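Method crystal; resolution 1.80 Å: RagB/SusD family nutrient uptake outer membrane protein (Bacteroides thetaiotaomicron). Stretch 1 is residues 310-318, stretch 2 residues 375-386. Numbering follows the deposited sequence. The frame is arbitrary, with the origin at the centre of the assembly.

Stretch 1 310-318: NGTDNHDRG
Stretch 2, residues 375-386: LEKYAAITGNNK

The most unusual feature of this contact is the ring of His 315, held at both nitrogens and covered on one face. His 315 NE2 donates to Glu 376 OE1 at 2.7 Å, almost linearly, while its ND1 donates to Asp 313 O at 2.8 Å within its own stretch. Chi1 of -78° and chi2 of 72° set this pose. Ile 381, m at chi1 and chi2, lays CD1 over the His 315 ring, 3.8 Å from the ring centroid, a CH-pi contact; Ala 379 CB sits at the edge, 4.0 Å from His 315 CD2. Histidine suits the place because one flat ring offers two polar edge atoms and a pi face that a methyl group can cover. Glu 376 (t, p, chi3 2°) reaches it from a short 3-10 segment, its carboxylate accepting the ring N-H.

The backbones meet at a single beta bridge, antiparallel in register, with His 315 opposite Ile 381 (CA to CA, 4.4 Å). Two hydrogen bonds flank the pair: Thr 382 N to Asn 314 O, 3.0 Å, and Asp 316 N to Ala 380 O, 2.8 Å. His 315 and Asp 316 are extended, phi/psi -114/153 and -117/169, as is Ile 381 at -108/126; Asp 313 and Asn 314 precede them with positive phi, near 57/30.

Asp 316 (m, chi2 2°) points toward the second stretch. Asp 316 OD1 accepts from Thr 382 OG1, a hydroxyl able to donate, at 2.9 Å, with Thr 382 in rotamer m, and Asp 316 CB lies 3.9 Å from Ala 380 CB, a small side chain that packs closely here. The other carboxylate oxygen, Asp 316 OD2, accepts from a water whose O lies 2.7 Å away; that water O also donates to Asn 385 OD1 (2.7 Å) and accepts from Gly 383 N (2.9 Å), so the carboxylate links both stretches through solvent.

Gly 383, phi/psi 102/-20, is the third residue of a type II turn from Ile 381 to Asn 384; a CB there would jam against the preceding carbonyl.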

# COMPACT_ATOMS: atom_id res chain seq x y z
N ASN A 310 9.89 -20.60 -15.48
CA ASN A 310 9.93 -19.25 -16.10
C ASN A 310 9.41 -19.30 -17.55
O ASN A 310 9.91 -20.11 -18.38
CB ASN A 310 11.34 -18.67 -16.02
CG ASN A 310 11.64 -18.00 -14.70
OD1 ASN A 310 10.81 -18.04 -13.79
ND2 ASN A 310 12.81 -17.41 -14.61
N GLY A 311 8.43 -18.46 -17.83
CA GLY A 311 7.84 -18.28 -19.17
C GLY A 311 6.58 -19.08 -19.37
O GLY A 311 5.79 -18.69 -20.27
N THR A 312 6.36 -20.15 -18.59
CA THR A 312 5.10 -20.93 -18.64
C THR A 312 3.92 -20.00 -18.27
O THR A 312 3.96 -19.36 -17.17
CB THR A 312 5.19 -22.19 -17.78
OG1 THR A 312 6.26 -22.99 -18.28
CG2 THR A 312 3.93 -23.03 -17.82
N ASP A 313 2.95 -19.84 -19.17
CA ASP A 313 1.82 -18.89 -18.99
C ASP A 313 2.37 -17.46 -18.77
O ASP A 313 1.63 -16.62 -18.20
CB ASP A 313 0.91 -19.35 -17.83
CG ASP A 313 -0.47 -18.70 -17.84
OD1 ASP A 313 -0.98 -18.49 -18.95
OD2 ASP A 313 -1.01 -18.36 -16.76
N ASN A 314 3.56 -17.14 -19.30
CA ASN A 314 4.15 -15.78 -19.23
C ASN A 314 4.23 -15.32 -17.78
O ASN A 314 4.18 -14.14 -17.53
CB ASN A 314 3.37 -14.76 -20.06
CG ASN A 314 3.58 -14.97 -21.55
OD1 ASN A 314 2.65 -14.79 -22.32
ND2 ASN A 314 4.80 -15.28 -21.96
N HIS A 315 4.43 -16.27 -16.87
CA HIS A 315 4.74 -15.97 -15.45
C HIS A 315 6.15 -16.45 -15.17
O HIS A 315 6.55 -17.51 -15.74
CB HIS A 315 3.73 -16.67 -14.53
CG HIS A 315 2.40 -15.99 -14.44
ND1 HIS A 315 1.48 -15.96 -15.48
CD2 HIS A 315 1.87 -15.26 -13.44
CE1 HIS A 315 0.42 -15.28 -15.10
NE2 HIS A 315 0.61 -14.84 -13.82
N ASP A 316 6.78 -15.80 -14.19
CA ASP A 316 8.13 -16.14 -13.68
C ASP A 316 8.03 -16.54 -12.20
O ASP A 316 6.95 -16.36 -11.55
CB ASP A 316 9.09 -14.99 -13.91
CG ASP A 316 9.67 -14.85 -15.32
OD1 ASP A 316 9.31 -15.64 -16.23
OD2 ASP A 316 10.46 -13.90 -15.51
N ARG A 317 9.14 -17.09 -11.71
CA ARG A 317 9.26 -17.66 -10.36
C ARG A 317 9.46 -16.58 -9.30
O ARG A 317 9.91 -15.48 -9.58
CB ARG A 317 10.43 -18.66 -10.33
CG ARG A 317 11.79 -18.01 -10.52
CD ARG A 317 12.79 -19.05 -10.99
NE ARG A 317 14.10 -18.46 -10.93
CZ ARG A 317 15.06 -18.68 -11.82
NH1 ARG A 317 14.85 -19.47 -12.85
NH2 ARG A 317 16.25 -18.11 -11.63
N GLY A 318 9.27 -16.98 -8.06
CA GLY A 318 9.54 -16.14 -6.90
C GLY A 318 9.87 -17.00 -5.71
O GLY A 318 10.36 -18.12 -5.94
N LEU A 375 -1.04 -14.06 -6.00
CA LEU A 375 -1.63 -12.71 -6.18
C LEU A 375 -1.21 -12.22 -7.57
O LEU A 375 -0.08 -11.72 -7.77
CB LEU A 375 -1.15 -11.78 -5.08
CG LEU A 375 -1.69 -10.35 -5.15
CD1 LEU A 375 -3.19 -10.32 -4.94
CD2 LEU A 375 -1.01 -9.48 -4.11
N GLU A 376 -2.14 -12.31 -8.51
CA GLU A 376 -1.92 -11.94 -9.92
C GLU A 376 -1.54 -10.47 -10.06
O GLU A 376 -0.71 -10.17 -10.93
CB GLU A 376 -3.18 -12.30 -10.71
CG GLU A 376 -3.11 -11.93 -12.18
CD GLU A 376 -2.02 -12.60 -13.01
OE1 GLU A 376 -1.28 -13.43 -12.48
OE2 GLU A 376 -1.86 -12.20 -14.18
N LYS A 377 -2.10 -9.57 -9.24
CA LYS A 377 -1.88 -8.12 -9.39
C LYS A 377 -0.38 -7.80 -9.44
O LYS A 377 -0.00 -6.87 -10.17
CB LYS A 377 -2.50 -7.35 -8.24
CG LYS A 377 -4.01 -7.44 -8.19
CD LYS A 377 -4.60 -6.72 -7.02
CE LYS A 377 -6.11 -6.88 -6.94
NZ LYS A 377 -6.74 -6.16 -5.79
N TYR A 378 0.43 -8.46 -8.63
CA TYR A 378 1.87 -8.15 -8.45
C TYR A 378 2.73 -9.38 -8.75
O TYR A 378 3.89 -9.44 -8.32
CB TYR A 378 2.12 -7.53 -7.07
CG TYR A 378 1.49 -6.16 -6.94
CD1 TYR A 378 1.85 -5.13 -7.81
CD2 TYR A 378 0.50 -5.90 -6.00
CE1 TYR A 378 1.25 -3.89 -7.72
CE2 TYR A 378 -0.07 -4.66 -5.88
CZ TYR A 378 0.31 -3.64 -6.74
OH TYR A 378 -0.25 -2.40 -6.62
N ALA A 379 2.18 -10.34 -9.48
CA ALA A 379 2.91 -11.54 -9.90
C ALA A 379 4.05 -11.14 -10.85
O ALA A 379 3.97 -10.10 -11.54
CB ALA A 379 1.98 -12.49 -10.58
N ALA A 380 5.11 -11.94 -10.82
CA ALA A 380 6.26 -11.84 -11.75
C ALA A 380 5.78 -12.27 -13.15
O ALA A 380 5.40 -13.46 -13.37
CB ALA A 380 7.40 -12.68 -11.26
N ILE A 381 5.76 -11.30 -14.06
CA ILE A 381 5.27 -11.56 -15.45
C ILE A 381 6.49 -11.55 -16.36
O ILE A 381 7.29 -10.61 -16.29
CB ILE A 381 4.24 -10.52 -15.88
CG1 ILE A 381 3.06 -10.49 -14.92
CG2 ILE A 381 3.81 -10.75 -17.35
CD1 ILE A 381 2.34 -11.81 -14.79
N THR A 382 6.68 -12.62 -17.13
CA THR A 382 7.84 -12.72 -18.06
C THR A 382 8.00 -11.42 -18.86
O THR A 382 7.02 -10.99 -19.50
CB THR A 382 7.66 -13.93 -18.98
OG1 THR A 382 7.29 -15.05 -18.19
CG2 THR A 382 8.89 -14.20 -19.82
N GLY A 383 9.18 -10.81 -18.84
CA GLY A 383 9.44 -9.55 -19.55
C GLY A 383 9.43 -8.32 -18.65
O GLY A 383 10.03 -7.32 -19.06
N ASN A 384 8.83 -8.37 -17.44
CA ASN A 384 8.64 -7.17 -16.56
C ASN A 384 9.95 -6.82 -15.82
O ASN A 384 9.97 -5.84 -15.02
CB ASN A 384 7.42 -7.34 -15.66
CG ASN A 384 6.13 -6.91 -16.33
OD1 ASN A 384 6.16 -6.29 -17.41
ND2 ASN A 384 5.00 -7.19 -15.68
N ASN A 385 11.03 -7.58 -16.01
CA ASN A 385 12.37 -7.19 -15.49
C ASN A 385 13.41 -7.27 -16.62
O ASN A 385 14.62 -7.37 -16.28
CB ASN A 385 12.78 -8.07 -14.30
CG ASN A 385 12.86 -9.54 -14.64
OD1 ASN A 385 12.51 -9.96 -15.75
ND2 ASN A 385 13.22 -10.34 -13.65
N LYS A 386 12.99 -7.30 -17.89
CA LYS A 386 13.87 -7.82 -19.00
C LYS A 386 14.99 -6.82 -19.30
O LYS A 386 16.00 -7.28 -19.88
CB LYS A 386 13.08 -8.20 -20.26
CG LYS A 386 12.51 -7.04 -21.07
CD LYS A 386 11.89 -7.51 -22.37
CE LYS A 386 11.70 -6.39 -23.37
NZ LYS A 386 10.50 -5.59 -23.07
O HOH W 1 4.45 -15.24 -11.41
O HOH W 2 11.25 -11.90 -17.12
O HOH W 3 12.59 -13.53 -14.22